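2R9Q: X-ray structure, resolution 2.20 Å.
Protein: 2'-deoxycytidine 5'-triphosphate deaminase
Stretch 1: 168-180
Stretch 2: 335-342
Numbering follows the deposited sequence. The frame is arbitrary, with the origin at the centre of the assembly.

Stretch 1, residues 168-180: FRIGHALLNESEV
Stretch 2 335-342: LVYEHMLE

The two stretches, at least 160 residues apart in sequence wherever they touch, bury 595 Å² between them, and E338, H339 and Y337 account for most of what stretch 2 contributes. Stretch 2 is extended from L335 to H339. Stretch 1 leaves its strand at I170, turns through G171 (phi/psi 67/-158°), passes A173 (-87/55°) and L174 (-70/150°), and enters a helix at E177, with V180 N bonded to N176 O at 3.1 Å.

L174 and E338 form a single beta bridge, their CA atoms 4.3 Å apart. H339 N donates to A173 O (3.0 Å, 172°) and L175 N donates to Y337 O (3.2 Å, 166°), so the two bonds flank the bridged pair and the chains run antiparallel. The close backbones also bring E338 CA to 3.5 Å from A173 O and L174 CA to 3.5 Å from Y337 O, both CA-H...O contacts. Beyond the bridge, water 2 lies between L175 O (3.4 Å) and Y337 N (3.3 Å), a weak link at each end.

E338 covers the most surface. Its phi/psi of -143/142° and its t, t rotamer with chi3 of -11° extend the carboxylate to R169, whose p, t, p side chain (chi4 74°) meets it edge-on. R169 NE donates to E338 OE2 at 2.9 Å (166°) and R169 NH2 to E338 OE1 at 3.1 Å (160°), a two-pronged salt bridge in which each oxygen takes one nitrogen. Water 1 accepts from A173 N at 3.2 Å and lies 2.8 Å from E338 OE2, within donating distance, so it sits between the acid and the turn. The aliphatic part of E338 is used as well: its CG packs 3.7 Å from L174 CD1, which also lies 4.2 Å from V336 CG1.

H339 (-67/137°, chi1 m, chi2 -86°) adds a side-chain bond to its backbone one. Its NE2 donates to E179 OE2 in the helix at 3.1 Å, with an angle of 174° and the acceptor near the ring plane. L175 (m, p) points its CA-to-CB bond toward stretch 2 and brings CD1 to 3.5 Å from H339 CD2, while its CD2 lies 4.0 Å from Y337 CB. Y337 (chi1 m, chi2 -98°) meets stretch 1 with its carbonyl and CB; the end of its side chain leads away, and its hydroxyl is hydrogen-bonded elsewhere in the structure.

Past the strand, L341 CD1 meets I170 CD1 at 3.6 Å, an apolar contact.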

# COMPACT_ATOMS: atom_id res chain seq x y z
N PHE B 168 -13.67 22.97 27.76
CA PHE B 168 -14.49 24.20 27.73
C PHE B 168 -13.71 25.39 28.24
O PHE B 168 -12.90 25.26 29.14
CB PHE B 168 -15.75 24.04 28.58
CG PHE B 168 -16.56 22.84 28.22
CD1 PHE B 168 -17.57 22.92 27.30
CD2 PHE B 168 -16.30 21.62 28.82
CE1 PHE B 168 -18.29 21.82 26.96
CE2 PHE B 168 -17.03 20.52 28.50
CZ PHE B 168 -18.03 20.62 27.57
N ARG B 169 -13.97 26.56 27.65
CA ARG B 169 -13.28 27.79 28.03
C ARG B 169 -14.08 29.10 27.86
O ARG B 169 -15.01 29.18 27.05
CB ARG B 169 -11.97 27.88 27.25
CG ARG B 169 -12.16 27.91 25.75
CD ARG B 169 -10.86 28.15 25.04
NE ARG B 169 -9.82 27.17 25.32
CZ ARG B 169 -9.79 25.92 24.86
NH1 ARG B 169 -10.77 25.42 24.12
NH2 ARG B 169 -8.77 25.15 25.16
N ILE B 170 -13.73 30.11 28.65
CA ILE B 170 -14.22 31.48 28.42
C ILE B 170 -13.03 32.33 28.01
O ILE B 170 -12.07 32.45 28.74
CB ILE B 170 -14.98 32.08 29.63
CG1 ILE B 170 -16.18 31.17 29.97
CG2 ILE B 170 -15.47 33.52 29.32
CD1 ILE B 170 -16.47 31.02 31.45
N GLY B 171 -13.09 32.87 26.79
CA GLY B 171 -11.95 33.51 26.14
C GLY B 171 -10.84 32.53 25.78
O GLY B 171 -11.05 31.33 25.65
N HIS B 172 -9.64 33.07 25.63
CA HIS B 172 -8.49 32.29 25.26
C HIS B 172 -7.29 32.78 26.06
O HIS B 172 -6.48 33.53 25.55
CB HIS B 172 -8.26 32.41 23.75
CG HIS B 172 -7.62 31.21 23.13
ND1 HIS B 172 -6.94 31.27 21.93
CD2 HIS B 172 -7.55 29.92 23.54
CE1 HIS B 172 -6.49 30.07 21.62
NE2 HIS B 172 -6.84 29.23 22.58
N ALA B 173 -7.19 32.30 27.29
CA ALA B 173 -6.21 32.76 28.27
C ALA B 173 -4.87 32.04 28.17
O ALA B 173 -4.38 31.48 29.15
CB ALA B 173 -6.77 32.63 29.68
N LEU B 174 -4.30 32.07 26.96
CA LEU B 174 -2.97 31.55 26.70
C LEU B 174 -1.91 32.41 27.35
O LEU B 174 -2.06 33.62 27.49
CB LEU B 174 -2.67 31.51 25.20
CG LEU B 174 -3.26 30.46 24.24
CD1 LEU B 174 -3.91 29.29 24.99
CD2 LEU B 174 -4.20 31.12 23.23
N LEU B 175 -0.81 31.76 27.70
CA LEU B 175 0.36 32.45 28.21
C LEU B 175 1.27 32.84 27.05
O LEU B 175 1.43 32.07 26.10
CB LEU B 175 1.11 31.55 29.19
CG LEU B 175 0.48 31.43 30.57
CD1 LEU B 175 -0.94 30.90 30.49
CD2 LEU B 175 1.38 30.56 31.44
N ASN B 176 1.85 34.04 27.12
CA ASN B 176 2.90 34.47 26.18
C ASN B 176 4.29 34.06 26.72
O ASN B 176 4.39 33.43 27.79
CB ASN B 176 2.79 35.98 25.85
CG ASN B 176 3.03 36.91 27.07
OD1 ASN B 176 2.92 36.51 28.24
ND2 ASN B 176 3.32 38.17 26.77
N GLU B 177 5.36 34.39 25.99
CA GLU B 177 6.70 34.00 26.40
C GLU B 177 7.02 34.29 27.86
O GLU B 177 7.46 33.41 28.59
CB GLU B 177 7.76 34.66 25.51
CG GLU B 177 8.19 33.82 24.31
CD GLU B 177 9.72 33.83 24.10
OE1 GLU B 177 10.48 33.44 25.05
OE2 GLU B 177 10.15 34.21 22.96
N SER B 178 6.76 35.52 28.29
CA SER B 178 7.17 36.01 29.61
C SER B 178 6.47 35.29 30.75
O SER B 178 7.08 34.95 31.75
CB SER B 178 6.87 37.51 29.74
OG SER B 178 7.17 38.16 28.52
N GLU B 179 5.16 35.10 30.57
CA GLU B 179 4.30 34.39 31.53
C GLU B 179 4.80 32.95 31.72
O GLU B 179 4.90 32.45 32.86
CB GLU B 179 2.87 34.39 30.99
CG GLU B 179 1.77 34.79 31.97
CD GLU B 179 0.59 35.48 31.28
OE1 GLU B 179 0.81 36.11 30.21
OE2 GLU B 179 -0.55 35.38 31.79
N VAL B 180 5.12 32.30 30.61
CA VAL B 180 5.65 30.93 30.61
C VAL B 180 7.01 30.84 31.32
O VAL B 180 7.23 29.95 32.14
CB VAL B 180 5.76 30.36 29.15
CG1 VAL B 180 6.49 29.03 29.14
CG2 VAL B 180 4.37 30.22 28.53
N LEU B 335 4.47 22.59 23.60
CA LEU B 335 3.47 22.52 24.65
C LEU B 335 3.03 23.93 25.03
O LEU B 335 3.81 24.72 25.55
CB LEU B 335 4.01 21.79 25.86
CG LEU B 335 3.02 21.25 26.90
CD1 LEU B 335 2.01 20.25 26.30
CD2 LEU B 335 3.80 20.65 28.09
N VAL B 336 1.76 24.23 24.72
CA VAL B 336 1.16 25.54 24.92
C VAL B 336 0.30 25.56 26.21
O VAL B 336 -0.55 24.71 26.42
CB VAL B 336 0.33 25.93 23.71
CG1 VAL B 336 -0.47 27.17 24.00
CG2 VAL B 336 1.23 26.12 22.49
N TYR B 337 0.54 26.56 27.06
CA TYR B 337 -0.09 26.67 28.37
C TYR B 337 -1.27 27.65 28.33
O TYR B 337 -1.27 28.63 27.59
CB TYR B 337 0.93 27.09 29.43
CG TYR B 337 1.91 26.00 29.80
CD1 TYR B 337 1.73 25.21 30.91
CD2 TYR B 337 3.04 25.76 29.01
CE1 TYR B 337 2.61 24.21 31.23
CE2 TYR B 337 3.94 24.75 29.34
CZ TYR B 337 3.73 23.98 30.46
OH TYR B 337 4.63 22.98 30.80
N GLU B 338 -2.28 27.36 29.14
CA GLU B 338 -3.47 28.15 29.24
C GLU B 338 -3.93 28.15 30.71
O GLU B 338 -3.80 27.14 31.41
CB GLU B 338 -4.53 27.56 28.31
CG GLU B 338 -5.74 28.44 28.04
CD GLU B 338 -6.76 27.82 27.09
OE1 GLU B 338 -6.47 26.76 26.45
OE2 GLU B 338 -7.87 28.40 27.00
N HIS B 339 -4.42 29.31 31.17
CA HIS B 339 -4.95 29.46 32.53
C HIS B 339 -6.22 28.67 32.77
O HIS B 339 -7.14 28.67 31.97
CB HIS B 339 -5.29 30.92 32.87
CG HIS B 339 -4.10 31.81 33.05
ND1 HIS B 339 -3.44 31.93 34.25
CD2 HIS B 339 -3.49 32.65 32.18
CE1 HIS B 339 -2.44 32.79 34.10
NE2 HIS B 339 -2.45 33.23 32.85
N MET B 340 -6.28 28.03 33.93
CA MET B 340 -7.52 27.50 34.43
C MET B 340 -8.35 28.66 34.99
O MET B 340 -7.80 29.65 35.45
CB MET B 340 -7.23 26.49 35.51
CG MET B 340 -6.50 25.26 35.01
SD MET B 340 -7.36 24.28 33.78
CE MET B 340 -8.66 23.50 34.74
N LEU B 341 -9.67 28.53 34.88
CA LEU B 341 -10.62 29.43 35.53
C LEU B 341 -10.59 29.27 37.05
O LEU B 341 -10.63 30.26 37.77
CB LEU B 341 -12.05 29.18 35.04
CG LEU B 341 -12.59 29.96 33.84
CD1 LEU B 341 -14.06 29.58 33.64
CD2 LEU B 341 -12.42 31.46 34.04
N GLU B 342 -10.57 28.02 37.53
CA GLU B 342 -10.35 27.70 38.94
C GLU B 342 -9.50 26.42 39.02
O GLU B 342 -9.21 25.79 38.00
CB GLU B 342 -11.68 27.51 39.68
O HOH W 1 -9.60 30.36 27.99
O HOH W 2 2.47 28.84 25.59